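Local coordinates for protein disulphide isomerase (Xylella fastidiosa, PDB 3FK8) that probably acts as a thioredoxin-fold disulphide isomerase, rearranging disulphide bonds in other proteins, at residues N53-A58 with S120-Y125; F36-C41 with K68-N73. One frame throughout, in Å; residues are numbered along the deposited sequence. Where two conformers were deposited one is given.

Interaction 1 of 2, residues N53-A58 with S120-Y125; sequences NQKNTA and SDQGIY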
ATOM      1  N   ASN A  53      -1.471  -3.620  13.728  1.00 14.57           N
ATOM      2  CA  ASN A  53      -1.469  -4.541  14.877  1.00 14.98           C
ATOM      3  C   ASN A  53      -0.115  -5.253  14.976  1.00 14.42           C
ATOM      4  O   ASN A  53       0.715  -5.176  14.078  1.00 15.01           O
ATOM      5  CB  ASN A  53      -2.716  -5.442  14.924  1.00 15.34           C
ATOM      6  CG  ASN A  53      -2.671  -6.631  13.969  1.00 13.67           C
ATOM      7  OD1 ASN A  53      -1.614  -7.043  13.517  1.00 15.16           O
ATOM      8  ND2 ASN A  53      -3.840  -7.216  13.706  1.00 16.95           N
ATOM      9  N   GLN A  54       0.162  -5.901  16.105  1.00 15.31           N
ATOM     10  CA  GLN A  54       1.469  -6.452  16.338  0.50 15.39           C
ATOM     11  C   GLN A  54       1.847  -7.562  15.340  1.00 14.79           C
ATOM     12  O   GLN A  54       2.948  -7.573  14.797  1.00 15.10           O
ATOM     13  CB  GLN A  54       1.548  -6.950  17.792  0.50 16.36           C
ATOM     14  CG  GLN A  54       2.941  -7.013  18.266  0.50 16.48           C
ATOM     15  CD  GLN A  54       3.079  -7.070  19.771  0.50 13.54           C
ATOM     16  OE1 GLN A  54       2.163  -7.414  20.505  0.50 13.35           O
ATOM     17  NE2 GLN A  54       4.269  -6.734  20.230  0.50 14.32           N
ATOM     18  N   LYS A  55       0.928  -8.502  15.124  1.00 14.13           N
ATOM     19  CA  LYS A  55       1.205  -9.625  14.183  1.00 13.19           C
ATOM     20  C   LYS A  55       1.443  -9.104  12.766  1.00 13.69           C
ATOM     21  O   LYS A  55       2.402  -9.474  12.082  1.00 13.68           O
ATOM     22  CB  LYS A  55       0.056 -10.631  14.161  1.00 14.23           C
ATOM     23  CG  LYS A  55       0.220 -11.762  13.221  1.00 14.02           C
ATOM     24  CD  LYS A  55      -0.823 -12.856  13.488  1.00 16.91           C
ATOM     25  CE  LYS A  55      -0.669 -13.992  12.465  1.00 16.17           C
ATOM     26  NZ  LYS A  55      -1.557 -15.119  12.880  1.00 19.42           N
ATOM     27  N   ASN A  56       0.592  -8.193  12.340  1.00 13.13           N
ATOM     28  CA  ASN A  56       0.675  -7.748  10.975  1.00 12.80           C
ATOM     29  C   ASN A  56       1.855  -6.792  10.762  1.00 14.22           C
ATOM     30  O   ASN A  56       2.495  -6.811   9.715  1.00 14.92           O
ATOM     31  CB  ASN A  56      -0.648  -7.128  10.515  1.00 13.48           C
ATOM     32  CG  ASN A  56      -1.771  -8.136  10.453  1.00 13.93           C
ATOM     33  OD1 ASN A  56      -1.529  -9.345  10.574  1.00 15.05           O
ATOM     34  ND2 ASN A  56      -3.020  -7.657  10.239  1.00 14.44           N
ATOM     35  N   THR A  57       2.143  -5.942  11.741  1.00 15.21           N
ATOM     36  CA  THR A  57       3.317  -5.028  11.693  1.00 17.03           C
ATOM     37  C   THR A  57       4.578  -5.858  11.501  1.00 16.89           C
ATOM     38  O   THR A  57       5.449  -5.474  10.725  1.00 16.99           O
ATOM     39  CB  THR A  57       3.523  -4.240  13.025  1.00 18.07           C
ATOM     40  OG1 THR A  57       2.516  -3.261  13.122  1.00 21.25           O
ATOM     41  CG2 THR A  57       4.893  -3.513  13.062  1.00 21.24           C
ATOM     42  N   ALA A  58       4.701  -6.963  12.244  1.00 15.54           N
ATOM     43  CA  ALA A  58       5.899  -7.760  12.180  1.00 16.69           C
ATOM     44  C   ALA A  58       6.031  -8.376  10.815  1.00 15.29           C
ATOM     45  O   ALA A  58       7.125  -8.375  10.251  1.00 17.29           O
ATOM     46  CB  ALA A  58       5.870  -8.883  13.258  1.00 16.24           C
ATOM     47  N   SER A 120     -11.269  -9.634   8.163  1.00 11.79           N
ATOM     48  CA  SER A 120     -10.723  -9.882   9.496  1.00 12.30           C
ATOM     49  C   SER A 120      -9.235  -9.594   9.505  1.00 11.36           C
ATOM     50  O   SER A 120      -8.576  -9.525   8.444  1.00 11.10           O
ATOM     51  CB  SER A 120     -10.954 -11.341   9.880  1.00 13.75           C
ATOM     52  OG  SER A 120     -10.200 -12.188   9.054  1.00 15.14           O
ATOM     53  N   ASP A 121      -8.645  -9.462  10.706  1.00 12.28           N
ATOM     54  CA  ASP A 121      -7.196  -9.327  10.804  1.00 13.12           C
ATOM     55  C   ASP A 121      -6.488 -10.540  10.176  1.00 12.37           C
ATOM     56  O   ASP A 121      -5.430 -10.386   9.577  1.00 12.76           O
ATOM     57  CB  ASP A 121      -6.742  -9.175  12.256  1.00 13.47           C
ATOM     58  CG  ASP A 121      -7.042  -7.809  12.827  1.00 14.51           C
ATOM     59  OD1 ASP A 121      -7.182  -6.835  12.067  1.00 16.33           O
ATOM     60  OD2 ASP A 121      -7.044  -7.672  14.063  1.00 18.65           O
ATOM     61  N   GLN A 122      -7.065 -11.734  10.319  1.00 12.38           N
ATOM     62  CA  GLN A 122      -6.457 -12.912   9.760  1.00 13.76           C
ATOM     63  C   GLN A 122      -6.547 -12.885   8.210  1.00 12.14           C
ATOM     64  O   GLN A 122      -5.604 -13.295   7.518  1.00 12.67           O
ATOM     65  CB  GLN A 122      -7.162 -14.181  10.269  1.00 15.03           C
ATOM     66  CG  GLN A 122      -6.436 -15.459   9.763  1.00 15.94           C
ATOM     67  CD  GLN A 122      -5.039 -15.594  10.327  1.00 18.38           C
ATOM     68  OE1 GLN A 122      -4.833 -15.477  11.531  1.00 25.04           O
ATOM     69  NE2 GLN A 122      -4.095 -15.885   9.517  1.00 19.63           N
ATOM     70  N   GLY A 123      -7.679 -12.398   7.650  1.00 11.87           N
ATOM     71  CA  GLY A 123      -7.809 -12.268   6.186  1.00 12.36           C
ATOM     72  C   GLY A 123      -6.766 -11.295   5.647  1.00 10.46           C
ATOM     73  O   GLY A 123      -6.173 -11.559   4.609  1.00 11.38           O
ATOM     74  N   ILE A 124      -6.529 -10.194   6.367  1.00 10.62           N
ATOM     75  CA  ILE A 124      -5.540  -9.229   5.941  1.00 10.60           C
ATOM     76  C   ILE A 124      -4.128  -9.829   6.051  1.00 10.01           C
ATOM     77  O   ILE A 124      -3.311  -9.740   5.114  1.00 11.16           O
ATOM     78  CB  ILE A 124      -5.735  -7.884   6.706  1.00 11.20           C
ATOM     79  CG1 ILE A 124      -7.022  -7.264   6.182  1.00 12.30           C
ATOM     80  CG2 ILE A 124      -4.526  -6.941   6.538  1.00 12.91           C
ATOM     81  CD1 ILE A 124      -7.537  -6.118   7.036  1.00 14.50           C
ATOM     82  N   TYR A 125      -3.849 -10.488   7.186  1.00 10.62           N
ATOM     83  CA  TYR A 125      -2.596 -11.187   7.337  1.00 10.55           C
ATOM     84  C   TYR A 125      -2.374 -12.165   6.181  1.00 11.15           C
ATOM     85  O   TYR A 125      -1.305 -12.159   5.559  1.00 11.83           O
ATOM     86  CB  TYR A 125      -2.558 -11.918   8.689  1.00 12.27           C
ATOM     87  CG  TYR A 125      -1.269 -12.701   8.856  1.00 11.87           C
ATOM     88  CD1 TYR A 125      -0.137 -12.096   9.398  1.00 13.30           C
ATOM     89  CD2 TYR A 125      -1.163 -14.029   8.408  1.00 14.83           C
ATOM     90  CE1 TYR A 125       1.078 -12.815   9.539  1.00 16.25           C
ATOM     91  CE2 TYR A 125       0.014 -14.741   8.528  1.00 14.79           C
ATOM     92  CZ  TYR A 125       1.141 -14.128   9.086  1.00 15.79           C
ATOM     93  OH  TYR A 125       2.324 -14.829   9.231  1.00 21.04           O
TER
HETATM   94  O   HOH W   1      -6.046  -5.820  15.548  1.00 33.58           O
HETATM   95  O   HOH W   2      -1.601 -17.064  10.781  1.00 22.98           O

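Interaction 2 of 2, residues F36-C41 with K68-N73; sequences FGANWC and KIDVGN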
ATOM      1  N   PHE A  36      -2.090   2.555  -2.037  1.00  9.01           N
ATOM      2  CA  PHE A  36      -2.841   3.723  -2.550  1.00  8.66           C
ATOM      3  C   PHE A  36      -4.181   3.832  -1.837  1.00  9.52           C
ATOM      4  O   PHE A  36      -4.951   2.872  -1.793  1.00 10.77           O
ATOM      5  CB  PHE A  36      -3.096   3.544  -4.036  1.00  9.40           C
ATOM      6  CG  PHE A  36      -1.866   3.611  -4.893  1.00  9.64           C
ATOM      7  CD1 PHE A  36      -1.550   4.804  -5.577  1.00 10.27           C
ATOM      8  CD2 PHE A  36      -1.015   2.514  -5.043  1.00 10.99           C
ATOM      9  CE1 PHE A  36      -0.402   4.860  -6.384  1.00 12.46           C
ATOM     10  CE2 PHE A  36       0.125   2.599  -5.869  1.00 12.18           C
ATOM     11  CZ  PHE A  36       0.412   3.731  -6.518  1.00 13.36           C
ATOM     12  N   GLY A  37      -4.507   5.015  -1.318  1.00  8.94           N
ATOM     13  CA  GLY A  37      -5.751   5.164  -0.587  1.00  9.29           C
ATOM     14  C   GLY A  37      -5.956   6.616  -0.226  1.00  8.96           C
ATOM     15  O   GLY A  37      -5.286   7.519  -0.765  1.00  9.97           O
ATOM     16  N   ALA A  38      -6.865   6.875   0.711  1.00  9.77           N
ATOM     17  CA  ALA A  38      -7.146   8.238   1.113  1.00  9.84           C
ATOM     18  C   ALA A  38      -7.783   8.190   2.485  1.00 10.52           C
ATOM     19  O   ALA A  38      -8.419   7.199   2.874  1.00 11.78           O
ATOM     20  CB  ALA A  38      -8.071   8.936   0.135  1.00 12.14           C
ATOM     21  N   ASN A  39      -7.735   9.312   3.204  1.00 11.24           N
ATOM     22  CA  ASN A  39      -8.250   9.361   4.566  1.00 12.79           C
ATOM     23  C   ASN A  39      -9.759   9.294   4.673  1.00 13.58           C
ATOM     24  O   ASN A  39     -10.261   8.859   5.708  1.00 16.17           O
ATOM     25  CB  ASN A  39      -7.717  10.620   5.268  1.00 14.04           C
ATOM     26  CG  ASN A  39      -6.229  10.552   5.509  1.00 14.43           C
ATOM     27  OD1 ASN A  39      -5.686   9.506   5.839  1.00 14.54           O
ATOM     28  ND2 ASN A  39      -5.547  11.661   5.301  1.00 17.27           N
ATOM     29  N   TRP A  40     -10.470   9.699   3.628  1.00 13.29           N
ATOM     30  CA  TRP A  40     -11.938   9.646   3.647  1.00 14.23           C
ATOM     31  C   TRP A  40     -12.461   8.239   3.524  1.00 13.91           C
ATOM     32  O   TRP A  40     -13.637   8.019   3.793  1.00 15.68           O
ATOM     33  CB  TRP A  40     -12.546  10.532   2.539  1.00 15.52           C
ATOM     34  CG  TRP A  40     -12.168  10.112   1.182  1.00 14.63           C
ATOM     35  CD1 TRP A  40     -11.141  10.650   0.402  1.00 18.42           C
ATOM     36  CD2 TRP A  40     -12.767   9.065   0.381  1.00 16.06           C
ATOM     37  NE1 TRP A  40     -11.089   9.983  -0.803  1.00 17.36           N
ATOM     38  CE2 TRP A  40     -12.044   8.997  -0.846  1.00 16.34           C
ATOM     39  CE3 TRP A  40     -13.827   8.168   0.580  1.00 18.43           C
ATOM     40  CZ2 TRP A  40     -12.379   8.090  -1.866  1.00 19.42           C
ATOM     41  CZ3 TRP A  40     -14.155   7.283  -0.423  1.00 20.07           C
ATOM     42  CH2 TRP A  40     -13.432   7.239  -1.636  1.00 20.10           C
ATOM     43  N   CYS A  41     -11.633   7.297   3.060  1.00 11.65           N
ATOM     44  CA  CYS A  41     -12.126   5.978   2.736  1.00 12.35           C
ATOM     45  C   CYS A  41     -12.056   5.022   3.919  1.00 11.24           C
ATOM     46  O   CYS A  41     -10.982   4.756   4.475  1.00 12.44           O
ATOM     47  CB  CYS A  41     -11.304   5.451   1.607  1.00 13.21           C
ATOM     48  SG  CYS A  41     -11.751   3.688   1.227  1.00 17.83           S
ATOM     49  N   LYS A  68       2.819   4.831   1.697  1.00 11.07           N
ATOM     50  CA  LYS A  68       1.395   5.152   1.517  1.00 11.93           C
ATOM     51  C   LYS A  68       1.237   6.326   0.596  1.00 12.10           C
ATOM     52  O   LYS A  68       1.915   7.335   0.832  1.00 15.29           O
ATOM     53  CB  LYS A  68       0.705   5.420   2.846  1.00 14.05           C
ATOM     54  CG  LYS A  68       0.304   4.133   3.583  1.00 20.37           C
ATOM     55  CD  LYS A  68      -0.475   4.445   4.867  1.00 26.13           C
ATOM     56  CE  LYS A  68       0.480   4.670   6.019  1.00 28.27           C
ATOM     57  NZ  LYS A  68      -0.208   4.866   7.354  1.00 27.80           N
ATOM     58  N   ILE A  69       0.438   6.191  -0.457  1.00 11.10           N
ATOM     59  CA  ILE A  69       0.246   7.231  -1.459  1.00  9.98           C
ATOM     60  C   ILE A  69      -1.208   7.725  -1.389  1.00  9.58           C
ATOM     61  O   ILE A  69      -2.157   6.959  -1.656  1.00 10.60           O
ATOM     62  CB  ILE A  69       0.553   6.714  -2.897  1.00 10.83           C
ATOM     63  CG1 ILE A  69       2.018   6.280  -2.916  1.00 13.47           C
ATOM     64  CG2 ILE A  69       0.292   7.767  -3.898  1.00 11.32           C
ATOM     65  CD1 ILE A  69       2.330   5.186  -3.798  1.00 19.22           C
ATOM     66  N   ASP A  70      -1.379   8.985  -1.001  1.00  9.48           N
ATOM     67  CA  ASP A  70      -2.685   9.632  -0.988  1.00  9.43           C
ATOM     68  C   ASP A  70      -3.191   9.876  -2.403  1.00 10.10           C
ATOM     69  O   ASP A  70      -2.514  10.499  -3.196  1.00 11.77           O
ATOM     70  CB  ASP A  70      -2.534  10.982  -0.277  1.00 10.87           C
ATOM     71  CG  ASP A  70      -3.850  11.738  -0.223  1.00 12.70           C
ATOM     72  OD1 ASP A  70      -4.900  11.115  -0.103  1.00 12.59           O
ATOM     73  OD2 ASP A  70      -3.790  12.982  -0.259  1.00 17.23           O
ATOM     74  N   VAL A  71      -4.408   9.409  -2.695  1.00  9.63           N
ATOM     75  CA  VAL A  71      -5.023   9.710  -3.979  1.00 10.14           C
ATOM     76  C   VAL A  71      -6.149  10.703  -3.833  1.00 10.11           C
ATOM     77  O   VAL A  71      -6.793  11.035  -4.831  1.00 10.99           O
ATOM     78  CB  VAL A  71      -5.458   8.473  -4.784  1.00 10.26           C
ATOM     79  CG1 VAL A  71      -4.221   7.600  -5.120  1.00 14.00           C
ATOM     80  CG2 VAL A  71      -6.543   7.674  -4.094  1.00 13.23           C
ATOM     81  N   GLY A  72      -6.355  11.254  -2.642  1.00 10.70           N
ATOM     82  CA  GLY A  72      -7.393  12.280  -2.461  1.00 12.03           C
ATOM     83  C   GLY A  72      -8.759  11.747  -2.852  1.00 12.52           C
ATOM     84  O   GLY A  72      -9.054  10.558  -2.707  1.00 13.31           O
ATOM     85  N   ASN A  73      -9.569  12.642  -3.420  1.00 12.81           N
ATOM     86  CA  ASN A  73     -10.883  12.227  -3.977  1.00 14.07           C
ATOM     87  C   ASN A  73     -10.695  11.737  -5.398  1.00 13.66           C
ATOM     88  O   ASN A  73     -11.239  12.299  -6.334  1.00 15.67           O
ATOM     89  CB  ASN A  73     -11.898  13.380  -3.905  1.00 16.15           C
ATOM     90  CG  ASN A  73     -12.261  13.713  -2.485  1.00 20.34           C
ATOM     91  OD1 ASN A  73     -12.099  14.848  -2.035  1.00 29.81           O
ATOM     92  ND2 ASN A  73     -12.715  12.716  -1.758  1.00 20.93           N
TER
HETATM   93  O   HOH W   3      -6.661  11.637   1.945  1.00 15.31           O

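Interaction 1 of 2, residues N53-A58 with S120-Y125
Lys-55 reaches across to Tyr-125 where two helices of the thioredoxin fold, 54-63 and 121-132, start side by side; the axes of their first turns run nearly parallel, 10.3 Å apart at closest approach. CG of Lys-55, anti to its backbone N (chi1 178°), rests against Tyr-125 CD1 and CE1, and the extended chain beyond it crosses the tyrosine at about a right angle. Lys-55 CE sits over the centre of the Tyr-125 ring, 3.6 Å from its centroid in a CH-pi contact, and NZ continues outward in a cation-pi interaction almost on the ring normal. A lysine suits this solvent-exposed edge: its methylenes pack on the ring while the ammonium reaches a water shared with Gln-122 NE2, which bonds Asp-126.

Asn-56 comes to the same ring at its edge: OD1 lies in the ring plane, 3.3 Å from Tyr-125 CD1, with amide and ring planes 25° apart. The other branch, ND2, is hydrogen-bonded to Ser-50 O and touches Ile-124 CG2.

As N-cap, Asn-53 OD1 accepts from Asn-56 N at 2.8 Å, while ND2 faces Asp-121, whose OD1 is bonded by Ser-50. Asparagine suits this: the short side chain carries an acceptor to a first-turn N-H and a donor on its other branch. Amide and carboxylate planes stand 90° apart, and a water accepts from Asn-53 ND2 at 3.2 Å and donates to Asp-121 OD2 at 2.6 Å.

Interaction 2 of 2, residues F36-C41 with K68-N73
Phe-36 and Ile-69 are paired in a parallel beta bridge between the edge strand 65-70 and its inner neighbour 32-37 in a thioredoxin-type sheet, and their side chains leave the same face side by side, pointing the same way. CG of Phe-36 lies anti to the carbonyl carbon (chi1 -68°), and the ring takes Ile-69 CD1 over one face, offset toward the rim and 3.9 Å from the centroid. Val-71 meets the ring differently: its CG1 lies in the ring plane, 3.9 Å from Phe-36 CD1. A flat ring and branched aliphatic groups suit this buried layer because they pack without needing polar partners.

The backbones are joined by Gly-37, whose N donates to Ile-69 O at 3.1 Å and whose O accepts from Val-71 N at 2.8 Å. Asp-70, the last residue of its strand, leaves the other face of the sheet with CG anti to the backbone N (chi1 180°), and its OD1 comes back toward the 36-41 loop. OD1 accepts from Gly-72 N, closing an Asx turn, and from a water held by Asn-39 N; OD2 forms a salt bridge with Arg-76. Gly-72 has a positive phi, which a residue without a side chain adopts easily.

Trp-40 ties the two loops together. Its NE1 donates to Gly-72 O at 2.8 Å, nearly straight at 171°, with the oxygen close to the indole plane although the donor stands above the carbonyl plane. Asn-73 ND2 lies over one indole face, offset toward the rim, and Cys-41 CB over the opposite one. Cys-41 opens a CxxC sequence at the start of helix 42-51, consistent with a thioredoxin-type redox site. Strand 32-37 runs between 65-70 and the antiparallel 94-98; helix 14-28 packs on Ile-69, and helix 78-83 on both Phe-36 and Ile-69.

How the interactions relate
Interaction 2 is mostly buried and lies in the sheet, while interaction 1 is partly buried and joins two helix starts farther from the centre of the chain. Their centres are 21 Å apart and they do not touch, but helix 54-63 of interaction 1 leads directly into strand 65-70 of interaction 2. Helix 42-51 is a second connection: it follows the loop of 36-41 and packs against Ile-124. The chemistry follows the setting. Interaction 2 rests first on backbone hydrogen bonds and apolar packing, with a side-chain bond and a water added in its loops, whereas interaction 1 relies on side chains, with a lysine over an aromatic ring and waters bridging polar groups.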